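Local coordinates for protein sniffer CG10964-PA (Drosophila melanogaster, PDB 1SNY) that probably reduces carbonyl compounds with NADPH, as a member of the short-chain dehydrogenase/reductase family built on a Rossmann fold, at residues C29-G34 / K223-G228; G111-S116 / Y187-S192; W221-T224 / S230-L233. All coordinates share one frame; numbering follows the deposited sequence.

Interaction 1 of 3, residues C29-G34 / K223-G228. With NAP (NADP nicotinamide-adenine-dinucleotide phosphate), chain B.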
# COMPACT_ATOMS: atom_id res chain seq x y z
N CYS A 29 -5.55 -20.17 -10.71
CA CYS A 29 -6.05 -21.45 -10.21
C CYS A 29 -5.26 -22.72 -10.58
O CYS A 29 -5.68 -23.83 -10.22
CB CYS A 29 -7.50 -21.64 -10.65
SG CYS A 29 -8.61 -20.34 -10.08
N ASN A 30 -4.15 -22.57 -11.27
CA ASN A 30 -3.35 -23.74 -11.64
C ASN A 30 -2.52 -24.22 -10.45
O ASN A 30 -2.14 -25.39 -10.38
CB ASN A 30 -2.42 -23.42 -12.80
CG ASN A 30 -1.46 -22.30 -12.48
OD1 ASN A 30 -1.87 -21.17 -12.21
ND2 ASN A 30 -0.17 -22.60 -12.49
N ARG A 31 -2.25 -23.31 -9.51
CA ARG A 31 -1.45 -23.64 -8.34
C ARG A 31 -2.14 -23.36 -7.01
O ARG A 31 -3.30 -22.96 -6.96
CB ARG A 31 -0.14 -22.85 -8.37
CG ARG A 31 0.76 -23.16 -9.54
CD ARG A 31 1.84 -22.10 -9.68
NE ARG A 31 2.62 -21.92 -8.46
CZ ARG A 31 3.60 -21.04 -8.34
NH1 ARG A 31 3.93 -20.25 -9.35
NH2 ARG A 31 4.27 -20.95 -7.19
N GLY A 32 -1.38 -23.57 -5.93
CA GLY A 32 -1.84 -23.33 -4.57
C GLY A 32 -3.31 -23.13 -4.26
O GLY A 32 -4.17 -23.89 -4.70
N LEU A 33 -3.59 -22.09 -3.48
CA LEU A 33 -4.95 -21.77 -3.03
C LEU A 33 -5.99 -21.64 -4.15
O LEU A 33 -7.16 -21.98 -3.95
CB LEU A 33 -4.91 -20.49 -2.18
CG LEU A 33 -3.92 -20.48 -1.01
CD1 LEU A 33 -4.03 -19.18 -0.24
CD2 LEU A 33 -4.19 -21.67 -0.09
N GLY A 34 -5.57 -21.13 -5.30
CA GLY A 34 -6.50 -20.98 -6.41
C GLY A 34 -7.09 -22.33 -6.77
O GLY A 34 -8.31 -22.49 -6.87
N LYS A 223 0.59 -24.35 3.26
CA LYS A 223 1.73 -24.99 2.61
C LYS A 223 1.68 -25.04 1.09
O LYS A 223 1.45 -26.09 0.50
CB LYS A 223 1.90 -26.42 3.14
CG LYS A 223 2.32 -26.51 4.59
CD LYS A 223 2.70 -27.94 4.96
CE LYS A 223 1.55 -28.90 4.73
NZ LYS A 223 1.93 -30.31 5.07
N THR A 224 1.89 -23.89 0.45
CA THR A 224 1.91 -23.82 -1.01
C THR A 224 3.34 -23.42 -1.38
O THR A 224 4.19 -23.30 -0.50
CB THR A 224 0.96 -22.74 -1.54
OG1 THR A 224 1.39 -21.45 -1.07
CG2 THR A 224 -0.46 -23.01 -1.09
N ASP A 225 3.59 -23.20 -2.66
CA ASP A 225 4.93 -22.80 -3.09
C ASP A 225 5.33 -21.49 -2.39
O ASP A 225 6.51 -21.27 -2.10
CB ASP A 225 4.98 -22.63 -4.61
CG ASP A 225 4.77 -23.94 -5.35
OD1 ASP A 225 5.38 -24.96 -4.96
OD2 ASP A 225 3.99 -23.96 -6.34
N MSE A 226 4.35 -20.64 -2.12
CA MSE A 226 4.62 -19.37 -1.45
C MSE A 226 4.67 -19.55 0.07
O MSE A 226 5.58 -19.06 0.73
CB MSE A 226 3.54 -18.34 -1.79
CG MSE A 226 3.72 -17.00 -1.07
SE MSE A 226 2.35 -15.68 -1.46
CE MSE A 226 2.87 -15.28 -3.28
N GLY A 227 3.70 -20.27 0.61
CA GLY A 227 3.65 -20.50 2.04
C GLY A 227 4.79 -21.33 2.58
O GLY A 227 5.23 -21.12 3.71
N GLY A 228 5.27 -22.28 1.78
CA GLY A 228 6.37 -23.13 2.20
C GLY A 228 5.94 -24.33 3.04
O GLY A 228 4.80 -24.38 3.53
PA NAP B . 1.30 -19.51 -5.38
O1A NAP B . 2.53 -18.92 -5.74
O2A NAP B . 1.08 -20.99 -5.13
O5B NAP B . 0.18 -19.11 -6.45
C5B NAP B . 0.13 -17.76 -6.96
C4B NAP B . -0.91 -17.91 -8.11
O4B NAP B . -1.07 -16.54 -8.72
C3B NAP B . -0.46 -18.79 -9.32
O3B NAP B . -1.63 -19.45 -9.81
C2B NAP B . 0.14 -17.78 -10.27
O2B NAP B . 0.25 -18.17 -11.63
C1B NAP B . -0.81 -16.57 -10.11
N9A NAP B . -0.16 -15.38 -10.62
C8A NAP B . 0.96 -14.69 -10.23
N7A NAP B . 1.24 -13.63 -10.99
C5A NAP B . 0.23 -13.65 -11.93
C6A NAP B . -0.01 -12.78 -13.01
N6A NAP B . 0.73 -11.70 -13.38
N1A NAP B . -1.14 -13.05 -13.81
C2A NAP B . -1.98 -14.14 -13.54
N3A NAP B . -1.76 -15.01 -12.48
C4A NAP B . -0.64 -14.73 -11.71
O3 NAP B . 0.76 -18.81 -4.07
PN NAP B . -0.50 -19.04 -3.16
O1N NAP B . -0.09 -19.43 -1.81
O2N NAP B . -1.38 -19.98 -3.90
O5D NAP B . -1.11 -17.58 -3.07
C5D NAP B . -2.54 -17.36 -3.30
C4D NAP B . -2.91 -16.00 -2.72
O4D NAP B . -2.93 -16.08 -1.28
C3D NAP B . -1.93 -14.83 -3.05
O3D NAP B . -2.66 -13.61 -3.34
C2D NAP B . -1.08 -14.75 -1.79
O2D NAP B . -0.44 -13.50 -1.62
C1D NAP B . -2.07 -15.04 -0.72
N1N NAP B . -1.56 -15.63 0.53
C2N NAP B . -0.90 -16.90 0.64
C3N NAP B . -0.49 -17.30 1.92
C7N NAP B . 0.22 -18.65 2.10
O7N NAP B . 0.54 -18.95 3.23
N7N NAP B . 0.45 -19.44 1.08
C4N NAP B . -0.73 -16.47 3.11
C5N NAP B . -1.38 -15.22 2.93
C6N NAP B . -1.81 -14.79 1.65
P2B NAP B . 1.59 -18.90 -12.25
O1X NAP B . 1.49 -20.37 -11.84
O2X NAP B . 1.38 -18.66 -13.71
O3X NAP B . 2.80 -18.22 -11.63
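T224 OG1 is held by three groups. It donates to O1N of the cofactor's nicotinamide-side phosphate at 2.6 Å, and it accepts the backbone N-H of G227 at 3.1 Å (N to OG1), almost straight (175°), with a weak bond from the N-H of selenomethionine M226. This ST motif faces the glycine-rich TGxxxGxG turn of the Rossmann fold, leading into helix 32-42. With OG1 between the backbone N and the carbonyl carbon (chi1 62°), the methyl CG2 is turned onto the glycine turn, 3.8 Å from G32 CA, and meets L33 CD2 crosswise. G32, having no side chain, lets the turn close on that methyl and on NADP O2N, which takes the backbone N-H of L33 at 3.1 Å. R31 bends at chi3 (56°), bringing NE and NH2 within reach of D225 OD2, oblique to the guanidinium. The salt bridge measures 3.1 Å from NH2 to OD2, but both hydrogen bonds are weak and bent, and the flat groups are steeply turned against each other. O1A of the diphosphate lies over one guanidinium face, and NH1 bonds weakly to the 2'-phosphate, consistent with recognition of NADP. N30 OD1 accepts the adenosine ribose hydroxyl O3B at 3.0 Å.

Interaction 2 of 3, residues G111-S116 / Y187-S192. With NAP (NADP nicotinamide-adenine-dinucleotide phosphate), chain B.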
# COMPACT_ATOMS: atom_id res chain seq x y z
N GLY A 111 -1.39 -13.66 -6.90
CA GLY A 111 -0.47 -12.83 -6.14
C GLY A 111 0.94 -13.37 -6.25
O GLY A 111 1.14 -14.50 -6.71
N ILE A 112 1.92 -12.56 -5.86
CA ILE A 112 3.32 -12.96 -5.88
C ILE A 112 4.01 -12.44 -4.63
O ILE A 112 3.59 -11.45 -4.05
CB ILE A 112 4.07 -12.40 -7.11
CG1 ILE A 112 3.93 -10.88 -7.15
CG2 ILE A 112 3.57 -13.06 -8.39
CD1 ILE A 112 4.70 -10.19 -8.28
N ALA A 113 5.06 -13.13 -4.23
CA ALA A 113 5.84 -12.75 -3.06
C ALA A 113 7.31 -12.98 -3.39
O ALA A 113 7.74 -14.13 -3.53
CB ALA A 113 5.44 -13.59 -1.85
N PRO A 114 8.09 -11.90 -3.55
CA PRO A 114 9.51 -12.09 -3.87
C PRO A 114 10.25 -12.72 -2.70
O PRO A 114 9.71 -12.82 -1.60
CB PRO A 114 9.98 -10.68 -4.17
CG PRO A 114 9.15 -9.86 -3.21
CD PRO A 114 7.77 -10.47 -3.38
N LYS A 115 11.48 -13.14 -2.94
CA LYS A 115 12.30 -13.74 -1.89
C LYS A 115 12.55 -12.72 -0.79
O LYS A 115 12.68 -11.52 -1.06
CB LYS A 115 13.64 -14.19 -2.46
CG LYS A 115 13.55 -15.29 -3.51
CD LYS A 115 14.93 -15.63 -4.06
CE LYS A 115 14.95 -17.02 -4.65
NZ LYS A 115 14.62 -18.03 -3.60
N SER A 116 12.62 -13.19 0.44
CA SER A 116 12.88 -12.32 1.59
C SER A 116 14.15 -11.51 1.33
O SER A 116 15.09 -12.01 0.72
CB SER A 116 13.05 -13.16 2.85
OG SER A 116 13.60 -12.40 3.91
N TYR A 187 9.35 -5.82 2.42
CA TYR A 187 8.81 -4.55 1.95
C TYR A 187 7.84 -4.64 0.77
O TYR A 187 6.74 -4.10 0.85
CB TYR A 187 9.94 -3.58 1.63
CG TYR A 187 10.66 -3.13 2.88
CD1 TYR A 187 11.67 -3.91 3.44
CD2 TYR A 187 10.28 -1.97 3.55
CE1 TYR A 187 12.28 -3.55 4.64
CE2 TYR A 187 10.87 -1.60 4.74
CZ TYR A 187 11.87 -2.39 5.29
OH TYR A 187 12.43 -2.06 6.51
N ALA A 188 8.24 -5.29 -0.32
CA ALA A 188 7.35 -5.39 -1.47
C ALA A 188 6.03 -6.07 -1.11
O ALA A 188 4.95 -5.56 -1.41
CB ALA A 188 8.05 -6.16 -2.60
N TYR A 189 6.12 -7.21 -0.45
CA TYR A 189 4.93 -7.97 -0.09
C TYR A 189 4.02 -7.22 0.88
O TYR A 189 2.84 -7.04 0.60
CB TYR A 189 5.32 -9.33 0.48
CG TYR A 189 4.15 -10.30 0.52
CD1 TYR A 189 3.59 -10.79 -0.67
CD2 TYR A 189 3.60 -10.70 1.73
CE1 TYR A 189 2.51 -11.67 -0.65
CE2 TYR A 189 2.51 -11.58 1.76
CZ TYR A 189 1.97 -12.06 0.57
OH TYR A 189 0.91 -12.92 0.61
N ARG A 190 4.58 -6.76 1.99
CA ARG A 190 3.77 -6.04 2.98
C ARG A 190 3.11 -4.80 2.42
O ARG A 190 1.91 -4.58 2.62
CB ARG A 190 4.61 -5.65 4.20
CG ARG A 190 5.06 -6.80 5.08
CD ARG A 190 5.74 -6.25 6.32
NE ARG A 190 6.42 -7.26 7.14
CZ ARG A 190 5.80 -8.07 7.98
NH1 ARG A 190 4.48 -8.01 8.13
NH2 ARG A 190 6.51 -8.94 8.69
N THR A 191 3.87 -3.96 1.72
CA THR A 191 3.26 -2.76 1.18
C THR A 191 2.13 -3.07 0.22
O THR A 191 1.12 -2.36 0.19
CB THR A 191 4.30 -1.85 0.46
OG1 THR A 191 4.94 -2.59 -0.59
CG2 THR A 191 5.34 -1.34 1.44
N SER A 192 2.30 -4.11 -0.60
CA SER A 192 1.27 -4.45 -1.57
C SER A 192 -0.00 -4.99 -0.95
O SER A 192 -1.09 -4.73 -1.44
CB SER A 192 1.79 -5.47 -2.60
OG SER A 192 1.93 -6.78 -2.05
PA NAP B . 1.30 -19.51 -5.38
O1A NAP B . 2.53 -18.92 -5.74
O2A NAP B . 1.08 -20.99 -5.13
O5B NAP B . 0.18 -19.11 -6.45
C5B NAP B . 0.13 -17.76 -6.96
C4B NAP B . -0.91 -17.91 -8.11
O4B NAP B . -1.07 -16.54 -8.72
C3B NAP B . -0.46 -18.79 -9.32
O3B NAP B . -1.63 -19.45 -9.81
C2B NAP B . 0.14 -17.78 -10.27
O2B NAP B . 0.25 -18.17 -11.63
C1B NAP B . -0.81 -16.57 -10.11
N9A NAP B . -0.16 -15.38 -10.62
C8A NAP B . 0.96 -14.69 -10.23
N7A NAP B . 1.24 -13.63 -10.99
C5A NAP B . 0.23 -13.65 -11.93
C6A NAP B . -0.01 -12.78 -13.01
N6A NAP B . 0.73 -11.70 -13.38
N1A NAP B . -1.14 -13.05 -13.81
C2A NAP B . -1.98 -14.14 -13.54
N3A NAP B . -1.76 -15.01 -12.48
C4A NAP B . -0.64 -14.73 -11.71
O3 NAP B . 0.76 -18.81 -4.07
PN NAP B . -0.50 -19.04 -3.16
O1N NAP B . -0.09 -19.43 -1.81
O2N NAP B . -1.38 -19.98 -3.90
O5D NAP B . -1.11 -17.58 -3.07
C5D NAP B . -2.54 -17.36 -3.30
C4D NAP B . -2.91 -16.00 -2.72
O4D NAP B . -2.93 -16.08 -1.28
C3D NAP B . -1.93 -14.83 -3.05
O3D NAP B . -2.66 -13.61 -3.34
C2D NAP B . -1.08 -14.75 -1.79
O2D NAP B . -0.44 -13.50 -1.62
C1D NAP B . -2.07 -15.04 -0.72
N1N NAP B . -1.56 -15.63 0.53
C2N NAP B . -0.90 -16.90 0.64
C3N NAP B . -0.49 -17.30 1.92
C7N NAP B . 0.22 -18.65 2.10
O7N NAP B . 0.54 -18.95 3.23
N7N NAP B . 0.45 -19.44 1.08
C4N NAP B . -0.73 -16.47 3.11
C5N NAP B . -1.38 -15.22 2.93
C6N NAP B . -1.81 -14.79 1.65
P2B NAP B . 1.59 -18.90 -12.25
O1X NAP B . 1.49 -20.37 -11.84
O2X NAP B . 1.38 -18.66 -13.71
O3X NAP B . 2.80 -18.22 -11.63
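Y189 lays the edge of its ring against the loop 111-116. CD1 comes to 3.4 Å from the carbonyl O of I112, which lies near the ring plane, while A113 CB approaches CD1 obliquely at 3.6 Å. The ring gets there because CG stands anti to the backbone N (chi1 -164°), swinging the phenol off helix 187-207 toward the nucleotide. Next to it, P114 sets CG on the methyl of A188, the residue before Y189, 3.9 Å from its CB, and T130 of helix 124-155 touches both P114 and A188. No hydrogen bond joins the two segments; the polar links run through other partners. The I112 oxygen takes an N-H from N134, whose ND2 also bonds S192 OG, and S192 OG in turn donates to Y189 O at 2.8 Å. At the far end of the ring, Y189 OH shares a hydrogen bond of 2.7 Å with the nicotinamide ribose hydroxyl O2D. A phenylalanine here would keep the ring edge on I112 and A113 but would probably leave O2D without its phenolic mate. G111, without a side chain, lies close against the cofactor, its N reaching O4B weakly. Y189 and K193, both NADP-binding, form the YxxxK signature of short-chain dehydrogenases, here walled by the loop that follows strand 105-108.

Interaction 3 of 3, residues W221-T224 / S230-L233. With NAP (NADP nicotinamide-adenine-dinucleotide phosphate), chain B.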
# COMPACT_ATOMS: atom_id res chain seq x y z
N TRP A 221 -1.66 -19.36 7.23
CA TRP A 221 -0.38 -19.75 6.65
C TRP A 221 -0.55 -21.15 6.07
O TRP A 221 -0.67 -22.13 6.81
CB TRP A 221 0.72 -19.73 7.72
CG TRP A 221 2.10 -19.90 7.15
CD1 TRP A 221 2.46 -19.81 5.83
CD2 TRP A 221 3.31 -20.16 7.87
NE1 TRP A 221 3.81 -20.00 5.69
CE2 TRP A 221 4.36 -20.22 6.93
CE3 TRP A 221 3.61 -20.35 9.23
CZ2 TRP A 221 5.69 -20.47 7.29
CZ3 TRP A 221 4.93 -20.59 9.59
CH2 TRP A 221 5.95 -20.65 8.63
N VAL A 222 -0.57 -21.23 4.74
CA VAL A 222 -0.78 -22.50 4.05
C VAL A 222 0.46 -23.02 3.32
O VAL A 222 1.26 -22.24 2.80
CB VAL A 222 -1.93 -22.37 3.02
CG1 VAL A 222 -2.30 -23.73 2.45
CG2 VAL A 222 -3.13 -21.72 3.69
N LYS A 223 0.59 -24.35 3.26
CA LYS A 223 1.73 -24.99 2.61
C LYS A 223 1.68 -25.04 1.09
O LYS A 223 1.45 -26.09 0.50
CB LYS A 223 1.90 -26.42 3.14
CG LYS A 223 2.32 -26.51 4.59
CD LYS A 223 2.70 -27.94 4.96
CE LYS A 223 1.55 -28.90 4.73
NZ LYS A 223 1.93 -30.31 5.07
N THR A 224 1.89 -23.89 0.45
CA THR A 224 1.91 -23.82 -1.01
C THR A 224 3.34 -23.42 -1.38
O THR A 224 4.19 -23.30 -0.50
CB THR A 224 0.96 -22.74 -1.54
OG1 THR A 224 1.39 -21.45 -1.07
CG2 THR A 224 -0.46 -23.01 -1.09
N SER A 230 6.78 -25.10 6.00
CA SER A 230 6.68 -24.82 7.44
C SER A 230 5.28 -24.37 7.86
O SER A 230 4.99 -24.26 9.05
CB SER A 230 7.70 -23.75 7.86
OG SER A 230 9.03 -24.23 7.78
N ALA A 231 4.42 -24.12 6.88
CA ALA A 231 3.06 -23.67 7.17
C ALA A 231 2.27 -24.73 7.94
O ALA A 231 2.41 -25.93 7.69
CB ALA A 231 2.34 -23.34 5.86
N PRO A 232 1.44 -24.30 8.90
CA PRO A 232 0.64 -25.22 9.71
C PRO A 232 -0.61 -25.77 9.02
O PRO A 232 -1.13 -26.81 9.40
CB PRO A 232 0.28 -24.37 10.93
CG PRO A 232 0.11 -23.01 10.33
CD PRO A 232 1.31 -22.92 9.40
N LEU A 233 -1.08 -25.06 8.00
CA LEU A 233 -2.27 -25.48 7.27
C LEU A 233 -1.95 -26.06 5.89
O LEU A 233 -0.99 -25.65 5.25
CB LEU A 233 -3.23 -24.30 7.11
CG LEU A 233 -3.76 -23.62 8.38
CD1 LEU A 233 -4.55 -22.37 7.98
CD2 LEU A 233 -4.65 -24.58 9.16
PA NAP B . 1.30 -19.51 -5.38
O1A NAP B . 2.53 -18.92 -5.74
O2A NAP B . 1.08 -20.99 -5.13
O5B NAP B . 0.18 -19.11 -6.45
C5B NAP B . 0.13 -17.76 -6.96
C4B NAP B . -0.91 -17.91 -8.11
O4B NAP B . -1.07 -16.54 -8.72
C3B NAP B . -0.46 -18.79 -9.32
O3B NAP B . -1.63 -19.45 -9.81
C2B NAP B . 0.14 -17.78 -10.27
O2B NAP B . 0.25 -18.17 -11.63
C1B NAP B . -0.81 -16.57 -10.11
N9A NAP B . -0.16 -15.38 -10.62
C8A NAP B . 0.96 -14.69 -10.23
N7A NAP B . 1.24 -13.63 -10.99
C5A NAP B . 0.23 -13.65 -11.93
C6A NAP B . -0.01 -12.78 -13.01
N6A NAP B . 0.73 -11.70 -13.38
N1A NAP B . -1.14 -13.05 -13.81
C2A NAP B . -1.98 -14.14 -13.54
N3A NAP B . -1.76 -15.01 -12.48
C4A NAP B . -0.64 -14.73 -11.71
O3 NAP B . 0.76 -18.81 -4.07
PN NAP B . -0.50 -19.04 -3.16
O1N NAP B . -0.09 -19.43 -1.81
O2N NAP B . -1.38 -19.98 -3.90
O5D NAP B . -1.11 -17.58 -3.07
C5D NAP B . -2.54 -17.36 -3.30
C4D NAP B . -2.91 -16.00 -2.72
O4D NAP B . -2.93 -16.08 -1.28
C3D NAP B . -1.93 -14.83 -3.05
O3D NAP B . -2.66 -13.61 -3.34
C2D NAP B . -1.08 -14.75 -1.79
O2D NAP B . -0.44 -13.50 -1.62
C1D NAP B . -2.07 -15.04 -0.72
N1N NAP B . -1.56 -15.63 0.53
C2N NAP B . -0.90 -16.90 0.64
C3N NAP B . -0.49 -17.30 1.92
C7N NAP B . 0.22 -18.65 2.10
O7N NAP B . 0.54 -18.95 3.23
N7N NAP B . 0.45 -19.44 1.08
C4N NAP B . -0.73 -16.47 3.11
C5N NAP B . -1.38 -15.22 2.93
C6N NAP B . -1.81 -14.79 1.65
P2B NAP B . 1.59 -18.90 -12.25
O1X NAP B . 1.49 -20.37 -11.84
O2X NAP B . 1.38 -18.66 -13.71
O3X NAP B . 2.80 -18.22 -11.63
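W221 and K223 hold L233 between them through their backbones. L233 N donates to W221 O at 3.2 Å, and K223 N donates to L233 O at 2.9 Å, each donor lying close to the C=O axis of its acceptor. This is the bond pattern of a single parallel beta bridge, V222 opposite L233, within the loop that follows strand 213-217 of the Rossmann fold and leads to helix 235-248. The L233 carbonyl receives a second, softer approach from V222 CA, 3.4 Å from that oxygen.

V222 has its own backbone polar atoms turned to the nicotinamide carboxamide. Its N-H points at O7N (3.0 Å, 159°), and V222 O receives NADP N7N weakly at 3.4 Å, so the amide is met by a donor and an acceptor of one residue. The same V222 O accepts T224 N at 2.9 Å, closing an inverse gamma turn centred on K223. Such a backbone clamp, though weak on one side, probably helps set how the carboxamide is turned and is familiar from short-chain dehydrogenases.

The indole of W221 roofs the second segment. With chi1 at -171° it extends away from the backbone N and comes over A231, whose CB lies 3.5 Å from the centroid of the W221 five-membered ring and only 10° off its normal: a CH-pi contact. On the side of A231 away from the indole, K223 runs its chain past. S230 CB meets the far corner of the indole at CH2, and P232 CD comes in obliquely near CE3. The indole N-H finds its partner in the G227 carbonyl, while O7N lies at the ring's edge, 3.3 Å from W221 CD1.

Overall arrangement
All three contacts border one NADP molecule and all are partly buried: interaction 3 has the most exposed residues, four of seven touching, and interaction 2 has none. Interactions 1 and 3 share K223 and T224, their centres about 9 Å apart; interaction 1 ties that loop to the glycine-rich turn 189 residues away, whereas interaction 3 ties the loop to itself. Their chemistry differs accordingly: hydrogen bonds to the phosphates and an outer salt bridge in interaction 1, backbone bonds under an exposed indole in interaction 3, and only van der Waals contact between the segments in interaction 2. The indole N-H of W221 also joins interaction 3 to the loop of interaction 1, and M226 reaches from there to A113 and Y189.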